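Local atomic coordinates of glutamate receptor 1 (Adineta vaga, PDB entry 4IO2), a protein that probably acts as a ligand-gated ion channel, the crystallised piece being the ligand-binding domain that holds L-glutamate. Residues A140-Y145 with R154-L159; T65-L70 with K160-M165; R49-F54 with D222-S227. All blocks are in the same frame, centred on the assembly; numbering follows the deposited sequence.

Interaction 1. Residues A140-Y145 with R154-L159. With GLU (glutamic acid), chain E.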
loop_
_atom_site.group_PDB
_atom_site.type_symbol
_atom_site.label_atom_id
_atom_site.label_comp_id
_atom_site.label_asym_id
_atom_site.label_seq_id
_atom_site.Cartn_x
_atom_site.Cartn_y
_atom_site.Cartn_z
ATOM N N ALA A 140 10.212 -3.459 12.825
ATOM C CA ALA A 140 9.847 -2.082 12.554
ATOM C C ALA A 140 9.243 -1.431 13.801
ATOM O O ALA A 140 9.367 -0.232 13.981
ATOM C CB ALA A 140 8.882 -2.024 11.343
ATOM N N GLY A 141 8.600 -2.227 14.648
ATOM C CA GLY A 141 8.016 -1.747 15.879
ATOM C C GLY A 141 9.046 -1.109 16.808
ATOM O O GLY A 141 8.727 -0.209 17.582
ATOM N N GLU A 142 10.270 -1.586 16.758
ATOM C CA GLU A 142 11.349 -1.006 17.555
ATOM C C GLU A 142 11.564 0.438 17.158
ATOM O O GLU A 142 11.692 1.309 18.022
ATOM C CB GLU A 142 12.648 -1.809 17.432
ATOM C CG GLU A 142 13.786 -1.258 18.263
ATOM C CD GLU A 142 15.114 -2.017 18.096
ATOM O OE1 GLU A 142 15.231 -2.850 17.135
ATOM O OE2 GLU A 142 16.015 -1.805 18.965
ATOM N N ASP A 143 11.581 0.722 15.851
ATOM C CA ASP A 143 11.771 2.128 15.507
ATOM C C ASP A 143 10.564 3.003 15.814
ATOM O O ASP A 143 10.734 4.181 16.148
ATOM C CB ASP A 143 12.320 2.325 14.111
ATOM C CG ASP A 143 13.752 1.796 13.996
ATOM O OD1 ASP A 143 14.628 2.090 14.870
ATOM O OD2 ASP A 143 13.967 1.003 13.096
ATOM N N TYR A 144 9.360 2.436 15.755
ATOM C CA TYR A 144 8.186 3.174 16.191
ATOM C C TYR A 144 8.323 3.547 17.667
ATOM O O TYR A 144 8.066 4.686 18.055
ATOM C CB TYR A 144 6.889 2.366 15.941
ATOM C CG TYR A 144 5.668 3.110 16.370
ATOM C CD1 TYR A 144 5.238 3.070 17.694
ATOM C CD2 TYR A 144 4.934 3.867 15.464
ATOM C CE1 TYR A 144 4.125 3.763 18.087
ATOM C CE2 TYR A 144 3.831 4.572 15.855
ATOM C CZ TYR A 144 3.429 4.514 17.162
ATOM O OH TYR A 144 2.322 5.233 17.563
ATOM N N TYR A 145 8.672 2.573 18.487
ATOM C CA TYR A 145 8.830 2.810 19.914
ATOM C C TYR A 145 9.815 3.940 20.155
ATOM O O TYR A 145 9.545 4.861 20.965
ATOM C CB TYR A 145 9.296 1.529 20.596
ATOM C CG TYR A 145 9.482 1.700 22.083
ATOM C CD1 TYR A 145 10.671 2.183 22.592
ATOM C CD2 TYR A 145 8.463 1.374 22.985
ATOM C CE1 TYR A 145 10.868 2.356 23.934
ATOM C CE2 TYR A 145 8.643 1.565 24.334
ATOM C CZ TYR A 145 9.858 2.040 24.802
ATOM O OH TYR A 145 10.076 2.227 26.145
ATOM N N ARG A 154 16.605 3.594 24.494
ATOM C CA ARG A 154 16.411 2.162 24.335
ATOM C C ARG A 154 16.027 1.477 25.656
ATOM O O ARG A 154 16.791 0.676 26.211
ATOM C CB ARG A 154 17.657 1.562 23.727
ATOM C CG ARG A 154 18.008 2.215 22.368
ATOM C CD ARG A 154 19.294 1.642 21.770
ATOM N NE ARG A 154 19.729 2.397 20.604
ATOM C CZ ARG A 154 19.290 2.159 19.384
ATOM N NH1 ARG A 154 18.460 1.151 19.178
ATOM N NH2 ARG A 154 19.710 2.903 18.352
ATOM N N ASN A 155 14.826 1.802 26.121
ATOM C CA ASN A 155 14.393 1.493 27.476
ATOM C C ASN A 155 13.113 0.650 27.508
ATOM O O ASN A 155 12.462 0.500 28.536
ATOM C CB ASN A 155 14.217 2.762 28.303
ATOM C CG ASN A 155 13.178 3.693 27.727
ATOM O OD1 ASN A 155 12.430 3.335 26.819
ATOM N ND2 ASN A 155 13.133 4.909 28.241
ATOM N N PHE A 156 12.737 0.068 26.373
ATOM C CA PHE A 156 11.710 -0.978 26.365
ATOM C C PHE A 156 12.279 -2.259 26.964
ATOM O O PHE A 156 13.459 -2.361 27.102
ATOM C CB PHE A 156 11.237 -1.245 24.954
ATOM C CG PHE A 156 12.337 -1.550 23.977
ATOM C CD1 PHE A 156 12.798 -2.833 23.830
ATOM C CD2 PHE A 156 12.832 -0.571 23.176
ATOM C CE1 PHE A 156 13.756 -3.131 22.845
ATOM C CE2 PHE A 156 13.814 -0.854 22.223
ATOM C CZ PHE A 156 14.300 -2.103 22.089
ATOM N N TYR A 157 11.420 -3.244 27.285
ATOM C CA TYR A 157 11.878 -4.610 27.627
ATOM C C TYR A 157 12.197 -5.380 26.336
ATOM O O TYR A 157 11.317 -5.551 25.504
ATOM C CB TYR A 157 10.758 -5.366 28.387
ATOM C CG TYR A 157 11.196 -6.705 28.921
ATOM C CD1 TYR A 157 11.039 -7.853 28.177
ATOM C CD2 TYR A 157 11.687 -6.833 30.211
ATOM C CE1 TYR A 157 11.433 -9.075 28.649
ATOM C CE2 TYR A 157 12.094 -8.068 30.697
ATOM C CZ TYR A 157 11.936 -9.176 29.929
ATOM O OH TYR A 157 12.313 -10.396 30.434
ATOM N N PRO A 158 13.455 -5.854 26.195
ATOM C CA PRO A 158 13.854 -6.426 24.874
ATOM C C PRO A 158 13.364 -7.868 24.688
ATOM O O PRO A 158 13.440 -8.674 25.617
ATOM C CB PRO A 158 15.373 -6.364 24.926
ATOM C CG PRO A 158 15.676 -6.502 26.480
ATOM C CD PRO A 158 14.577 -5.721 27.156
ATOM N N LEU A 159 12.859 -8.195 23.505
ATOM C CA LEU A 159 12.378 -9.557 23.199
ATOM C C LEU A 159 13.121 -10.097 21.973
ATOM O O LEU A 159 13.310 -9.372 20.988
ATOM C CB LEU A 159 10.888 -9.559 22.933
ATOM C CG LEU A 159 10.004 -8.983 24.060
ATOM C CD1 LEU A 159 8.611 -8.593 23.489
ATOM C CD2 LEU A 159 9.949 -9.960 25.228
HETATM N N GLU E . 6.802 -6.974 9.801
HETATM C CA GLU E . 7.743 -6.754 10.904
HETATM C C GLU E . 9.087 -6.275 10.362
HETATM O O GLU E . 9.318 -6.377 9.130
HETATM C CB GLU E . 7.961 -8.011 11.750
HETATM C CG GLU E . 6.708 -8.631 12.379
HETATM C CD GLU E . 6.063 -7.823 13.504
HETATM O OE1 GLU E . 6.647 -6.824 13.921
HETATM O OE2 GLU E . 4.996 -8.255 14.015
HETATM O OXT GLU E . 9.914 -5.781 11.164
HETATM O O HOH W 1 16.925 -0.439 20.915
#
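Glu142 and Tyr145, about one helical turn apart on helix 140-148, both meet Phe156, which lies in the chain just before strand 157-159. At the start of the segment, Ala140 N donates to OXT of the bound glutamate (2.9 Å), one of several bonds on that ligand, with Arg92, Thr87 and Asp180 among the others. Further along, Glu142 is stretched out, with CG trans to the backbone N (chi1 -179°) and the chain extended beyond, which carries its carboxylate out to the second segment. OE2 lies near the plane of the Phe156 ring, at its edge, 3.6 Å from CZ. The same OE2 makes a long salt bridge to Arg154 NH1 at 3.8 Å, and a water spans that gap, donating to OE2 and accepting from NH1 at 2.8 Å. Each carboxylate oxygen thus has a partner, OE1 the backbone N of Gly138 and OE2 the water and, more distantly, Arg154. At Tyr145, Phe156 turns an edge to the ring face, the planes 82° apart and the centroids separated by 5.2 Å, a T-shaped pair whose nearest carbons are Tyr145 CD1 and Phe156 CD2 at 3.5 Å. Phe156 CB adds a CH-pi contact over that ring, 3.8 Å from its centroid. An alanine in place of Tyr145 is likely to leave the edge of Phe156 without its aromatic face and open a gap between the helix and the chain entering strand 157-159, beside Ile135. Within the beta-alpha-beta unit of strand 134-136, helix 140-148 and strand 157-159, the helix is joined to the returning chain by a buried T-shaped pair of rings; the ion pair with exposed Arg154, long and bridged by water, probably contributes less to the fit.

Interaction 2. Residues T65-L70 with K160-M165. With GLU (glutamic acid), chain E.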
loop_
_atom_site.group_PDB
_atom_site.type_symbol
_atom_site.label_atom_id
_atom_site.label_comp_id
_atom_site.label_asym_id
_atom_site.label_seq_id
_atom_site.Cartn_x
_atom_site.Cartn_y
_atom_site.Cartn_z
ATOM N N THR A 65 17.064 -15.477 13.431
ATOM C CA THR A 65 17.152 -14.322 12.527
ATOM C C THR A 65 16.054 -13.308 12.801
ATOM O O THR A 65 14.883 -13.662 12.859
ATOM C CB THR A 65 17.063 -14.780 11.059
ATOM O OG1 THR A 65 18.054 -15.796 10.848
ATOM C CG2 THR A 65 17.296 -13.613 10.117
ATOM N N SER A 66 16.440 -12.045 12.934
ATOM C CA SER A 66 15.491 -10.965 13.103
ATOM C C SER A 66 15.044 -10.490 11.725
ATOM O O SER A 66 15.677 -10.833 10.695
ATOM C CB SER A 66 16.111 -9.817 13.910
ATOM O OG SER A 66 17.084 -9.157 13.131
ATOM N N TYR A 67 14.012 -9.658 11.666
ATOM C CA TYR A 67 13.550 -9.120 10.387
ATOM C C TYR A 67 14.632 -8.202 9.801
ATOM O O TYR A 67 14.965 -8.335 8.604
ATOM C CB TYR A 67 12.168 -8.457 10.566
ATOM C CG TYR A 67 11.095 -9.510 10.542
ATOM C CD1 TYR A 67 10.816 -10.268 11.671
ATOM C CD2 TYR A 67 10.412 -9.790 9.388
ATOM C CE1 TYR A 67 9.860 -11.292 11.641
ATOM C CE2 TYR A 67 9.472 -10.819 9.311
ATOM C CZ TYR A 67 9.200 -11.558 10.460
ATOM O OH TYR A 67 8.260 -12.578 10.459
ATOM N N THR A 68 15.175 -7.295 10.604
ATOM C CA THR A 68 16.222 -6.463 10.059
ATOM C C THR A 68 17.462 -7.301 9.717
ATOM O O THR A 68 18.133 -7.013 8.712
ATOM C CB THR A 68 16.497 -5.225 10.929
ATOM O OG1 THR A 68 15.344 -4.389 10.865
ATOM C CG2 THR A 68 17.691 -4.432 10.356
ATOM N N GLY A 69 17.706 -8.381 10.467
ATOM C CA GLY A 69 18.789 -9.323 10.133
ATOM C C GLY A 69 18.625 -9.998 8.767
ATOM O O GLY A 69 19.598 -10.171 8.006
ATOM N N LEU A 70 17.397 -10.370 8.431
ATOM C CA LEU A 70 17.093 -10.951 7.125
ATOM C C LEU A 70 17.396 -9.940 6.014
ATOM O O LEU A 70 18.000 -10.301 4.975
ATOM C CB LEU A 70 15.623 -11.397 7.076
ATOM C CG LEU A 70 15.163 -11.992 5.741
ATOM C CD1 LEU A 70 15.907 -13.246 5.389
ATOM C CD2 LEU A 70 13.689 -12.233 5.828
ATOM N N LYS A 160 13.506 -11.367 22.046
ATOM C CA LYS A 160 14.272 -11.999 20.980
ATOM C C LYS A 160 13.418 -12.738 19.943
ATOM O O LYS A 160 13.914 -13.162 18.902
ATOM C CB LYS A 160 15.261 -12.995 21.572
ATOM C CG LYS A 160 16.282 -12.359 22.491
ATOM C CD LYS A 160 17.278 -13.377 23.044
ATOM C CE LYS A 160 18.378 -12.686 23.859
ATOM N NZ LYS A 160 19.443 -13.612 24.298
ATOM N N SER A 161 12.136 -12.896 20.224
ATOM C CA SER A 161 11.271 -13.741 19.378
ATOM C C SER A 161 9.817 -13.556 19.722
ATOM O O SER A 161 9.510 -12.972 20.759
ATOM C CB SER A 161 11.591 -15.210 19.602
ATOM O OG SER A 161 11.226 -15.574 20.925
ATOM N N ARG A 162 8.928 -13.995 18.825
ATOM C CA ARG A 162 7.518 -14.040 19.161
ATOM C C ARG A 162 7.249 -14.887 20.411
ATOM O O ARG A 162 6.476 -14.502 21.279
ATOM C CB ARG A 162 6.705 -14.539 17.977
ATOM C CG ARG A 162 6.674 -13.545 16.836
ATOM C CD ARG A 162 5.748 -14.012 15.728
ATOM N NE ARG A 162 5.761 -13.101 14.585
ATOM C CZ ARG A 162 6.593 -13.142 13.548
ATOM N NH1 ARG A 162 7.498 -14.090 13.409
ATOM N NH2 ARG A 162 6.484 -12.200 12.634
ATOM N N GLN A 163 7.900 -16.028 20.491
ATOM C CA GLN A 163 7.697 -16.879 21.650
ATOM C C GLN A 163 8.029 -16.154 22.953
ATOM O O GLN A 163 7.286 -16.281 23.924
ATOM C CB GLN A 163 8.493 -18.175 21.538
ATOM C CG GLN A 163 8.076 -19.219 22.561
ATOM C CD GLN A 163 6.678 -19.743 22.321
ATOM O OE1 GLN A 163 6.355 -20.221 21.233
ATOM N NE2 GLN A 163 5.827 -19.634 23.330
ATOM N N GLU A 164 9.115 -15.384 22.996
ATOM C CA GLU A 164 9.433 -14.632 24.205
ATOM C C GLU A 164 8.352 -13.569 24.467
ATOM O O GLU A 164 8.022 -13.299 25.630
ATOM C CB GLU A 164 10.852 -14.020 24.136
ATOM C CG GLU A 164 11.551 -13.990 25.479
ATOM C CD GLU A 164 12.824 -13.161 25.543
ATOM O OE1 GLU A 164 13.357 -12.777 24.494
ATOM O OE2 GLU A 164 13.306 -12.921 26.678
ATOM N N MET A 165 7.820 -12.956 23.404
ATOM C CA MET A 165 6.746 -11.987 23.574
ATOM C C MET A 165 5.562 -12.682 24.263
ATOM O O MET A 165 5.040 -12.176 25.247
ATOM C CB MET A 165 6.369 -11.356 22.236
ATOM C CG MET A 165 5.322 -10.300 22.256
ATOM S SD MET A 165 5.106 -9.603 20.616
ATOM C CE MET A 165 4.505 -11.011 19.655
HETATM N N GLU E . 6.802 -6.974 9.801
HETATM C CA GLU E . 7.743 -6.754 10.904
HETATM C C GLU E . 9.087 -6.275 10.362
HETATM O O GLU E . 9.318 -6.377 9.130
HETATM C CB GLU E . 7.961 -8.011 11.750
HETATM C CG GLU E . 6.708 -8.631 12.379
HETATM C CD GLU E . 6.063 -7.823 13.504
HETATM O OE1 GLU E . 6.647 -6.824 13.921
HETATM O OE2 GLU E . 4.996 -8.255 14.015
HETATM O OXT GLU E . 9.914 -5.781 11.164
#
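Tyr67 and Arg162 meet across the cleft of the two-lobed clamshell typical of glutamate-receptor ligand-binding domains, the first on helix 67-75 and the second on helix 162-170, by family topology elements of opposite lobes. Hydrogen bonding carries the contact. Arg162 NH2 donates to Tyr67 OH at 2.8 Å with a nearly straight N-H...O angle of 168°, and the hydroxyl oxygen lies almost in the guanidinium plane; NH1 adds only a weak bond at 3.4 Å. The guanidinium thus comes edge-on to the oxygen, its plane standing 89° from that of the phenol ring. A chain extended from CG to NE lets Arg162 span the distance. Tyr67 OH is bonded also to Asp85 OD1, so the phenol oxygen is shared between the two, and Arg162 itself has a long, weak ion pair with Asp85.

Ligand packing forms the second group. Glutamate CB sits 3.5 Å above the Tyr67 ring plane, over its centre, while the aliphatic CG of the ligand approaches Arg162 NH2 at 3.6 Å. Both residues line the pocket, and the bond between them bridges the two lobes beside the ligand, consistent with a closed cleft.

Capping is the third. Ser66 and Ser161 are N-caps of their helices: Ser66 OG accepts from Gly69 N at 2.8 Å, and Ser161 OG accepts from Glu164 N at 3.0 Å.

Interaction 3. Residues R49-F54 with D222-S227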
loop_
_atom_site.group_PDB
_atom_site.type_symbol
_atom_site.label_atom_id
_atom_site.label_comp_id
_atom_site.label_asym_id
_atom_site.label_seq_id
_atom_site.Cartn_x
_atom_site.Cartn_y
_atom_site.Cartn_z
ATOM N N ARG A 49 6.252 -18.313 -9.536
ATOM C CA ARG A 49 7.102 -19.217 -10.295
ATOM C C ARG A 49 6.357 -19.660 -11.548
ATOM O O ARG A 49 6.948 -19.696 -12.641
ATOM C CB ARG A 49 7.486 -20.414 -9.429
ATOM C CG ARG A 49 8.470 -21.367 -10.081
ATOM C CD ARG A 49 8.398 -22.791 -9.528
ATOM N NE ARG A 49 7.117 -23.435 -9.781
ATOM C CZ ARG A 49 6.714 -23.941 -10.945
ATOM N NH1 ARG A 49 7.484 -23.916 -12.039
ATOM N NH2 ARG A 49 5.510 -24.482 -11.021
ATOM N N ASP A 50 5.078 -19.997 -11.411
ATOM C CA ASP A 50 4.285 -20.459 -12.563
ATOM C C ASP A 50 4.151 -19.380 -13.615
ATOM O O ASP A 50 4.218 -19.676 -14.801
ATOM C CB ASP A 50 2.893 -20.910 -12.124
ATOM C CG ASP A 50 2.920 -22.203 -11.313
ATOM O OD1 ASP A 50 4.002 -22.827 -11.210
ATOM O OD2 ASP A 50 1.849 -22.603 -10.784
ATOM N N LYS A 51 3.994 -18.127 -13.209
ATOM C CA LYS A 51 3.842 -17.030 -14.166
ATOM C C LYS A 51 5.165 -16.558 -14.765
ATOM O O LYS A 51 5.221 -16.165 -15.924
ATOM C CB LYS A 51 3.157 -15.825 -13.504
ATOM C CG LYS A 51 1.690 -16.022 -13.186
ATOM C CD LYS A 51 1.068 -14.769 -12.592
ATOM C CE LYS A 51 0.706 -13.748 -13.672
ATOM N NZ LYS A 51 -0.682 -13.231 -13.484
ATOM N N MET A 52 6.238 -16.625 -13.989
ATOM C CA MET A 52 7.506 -16.006 -14.377
ATOM C C MET A 52 8.559 -17.000 -14.842
ATOM O O MET A 52 9.497 -16.629 -15.554
ATOM C CB MET A 52 8.054 -15.209 -13.194
ATOM C CG MET A 52 7.100 -14.076 -12.773
ATOM S SD MET A 52 7.684 -13.221 -11.308
ATOM C CE MET A 52 8.999 -12.364 -12.120
ATOM N N GLY A 53 8.426 -18.253 -14.434
ATOM C CA GLY A 53 9.307 -19.306 -14.920
ATOM C C GLY A 53 10.698 -19.351 -14.331
ATOM O O GLY A 53 11.570 -20.017 -14.876
ATOM N N PHE A 54 10.924 -18.696 -13.198
ATOM C CA PHE A 54 12.198 -18.836 -12.484
ATOM C C PHE A 54 12.262 -20.205 -11.803
ATOM O O PHE A 54 11.255 -20.907 -11.672
ATOM C CB PHE A 54 12.436 -17.690 -11.461
ATOM C CG PHE A 54 11.363 -17.535 -10.411
ATOM C CD1 PHE A 54 11.316 -18.352 -9.291
ATOM C CD2 PHE A 54 10.462 -16.504 -10.522
ATOM C CE1 PHE A 54 10.337 -18.163 -8.323
ATOM C CE2 PHE A 54 9.464 -16.328 -9.573
ATOM C CZ PHE A 54 9.414 -17.162 -8.470
ATOM N N ASP A 222 7.697 -6.772 -10.319
ATOM C CA ASP A 222 6.629 -5.817 -9.994
ATOM C C ASP A 222 5.382 -6.024 -10.857
ATOM O O ASP A 222 4.257 -6.014 -10.359
ATOM C CB ASP A 222 7.131 -4.355 -10.124
ATOM C CG ASP A 222 7.917 -3.871 -8.913
ATOM O OD1 ASP A 222 8.015 -4.591 -7.880
ATOM O OD2 ASP A 222 8.480 -2.752 -9.036
ATOM N N VAL A 223 5.558 -6.151 -12.167
ATOM C CA VAL A 223 4.420 -6.360 -13.051
ATOM C C VAL A 223 3.638 -7.619 -12.643
ATOM O O VAL A 223 2.405 -7.626 -12.655
ATOM C CB VAL A 223 4.891 -6.442 -14.523
ATOM C CG1 VAL A 223 3.808 -6.980 -15.459
ATOM C CG2 VAL A 223 5.376 -5.061 -14.988
ATOM N N ASN A 224 4.350 -8.682 -12.295
ATOM C CA ASN A 224 3.699 -9.886 -11.900
ATOM C C ASN A 224 2.995 -9.793 -10.546
ATOM O O ASN A 224 1.909 -10.354 -10.379
ATOM C CB ASN A 224 4.679 -11.056 -11.959
ATOM C CG ASN A 224 4.825 -11.597 -13.333
ATOM O OD1 ASN A 224 4.018 -12.415 -13.768
ATOM N ND2 ASN A 224 5.829 -11.125 -14.058
ATOM N N ILE A 225 3.592 -9.134 -9.558
ATOM C CA ILE A 225 2.878 -8.904 -8.310
ATOM C C ILE A 225 1.592 -8.128 -8.541
ATOM O O ILE A 225 0.543 -8.494 -8.002
ATOM C CB ILE A 225 3.770 -8.152 -7.280
ATOM C CG1 ILE A 225 4.915 -9.028 -6.853
ATOM C CG2 ILE A 225 2.934 -7.656 -6.080
ATOM C CD1 ILE A 225 5.974 -8.226 -6.151
ATOM N N LEU A 226 1.654 -7.084 -9.348
ATOM C CA LEU A 226 0.473 -6.235 -9.594
ATOM C C LEU A 226 -0.600 -7.031 -10.339
ATOM O O LEU A 226 -1.764 -6.857 -10.104
ATOM C CB LEU A 226 0.909 -5.009 -10.370
ATOM C CG LEU A 226 1.707 -4.019 -9.514
ATOM C CD1 LEU A 226 2.467 -3.012 -10.394
ATOM C CD2 LEU A 226 0.781 -3.308 -8.544
ATOM N N SER A 227 -0.205 -7.923 -11.232
ATOM C CA SER A 227 -1.153 -8.784 -11.905
ATOM C C SER A 227 -1.826 -9.737 -10.913
ATOM O O SER A 227 -3.045 -9.938 -10.992
ATOM C CB SER A 227 -0.464 -9.576 -13.021
ATOM O OG SER A 227 -1.397 -10.425 -13.629
#
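Met52 lays its side chain against the amide of Asn224, CG reaching 3.4 Å from Asn224 CG, while SD runs beside Asn224 CB at 3.8 Å; the two side chains run antiparallel alongside each other. Asn224 has CG trans to its carbonyl carbon (chi1 -82°), a setting that carries the amide between Met52 and Lys51. Its ND2 is bonded to Asp220 O in its own helix, which limits how the amide can turn, and OD1 lies 3.5 Å from Lys51 CB. In this way helix 40-52, near its end, packs on helix 218-230, both in the first lobe of the ligand-binding domain by family topology. The helix stops at Gly53, whose phi of 77° takes the chain out of helical geometry, with Phe54 going on to pack on strand 9-14. At the periphery Lys51, bent at chi3 and chi4, donates from NZ to Ser227 OG at 2.9 Å; both residues have second conformers, so this bond may not be constant. Asp222 CB points away from helix 40-52, and its carboxylate forms a salt bridge to Arg93 of the second subunit, where Leu226 also packs on Thr89 of that subunit.

Along the chain the segments run 49-54, 65-70, 140-145, 154-159, 160-165 and 222-227, so interaction 3 encloses interaction 2, which encloses interaction 1. Interactions 1 and 2 have centres 12 Å apart and touch, because strand 157-159 is followed after two residues by helix 162-170: Leu159 CD1 packs on Met165 CB at 3.8 Å. Interaction 3 is centred about 36 Å from interaction 1 and 29 Å from interaction 2, on the opposite side of the chain's centre. The beta-alpha-beta unit, in the second lobe by family topology, and the cleft-spanning pair are thus tied to the same ligand, interaction 1 through the start of its helix, while 49-54 with 222-227 joins helices beside the second subunit.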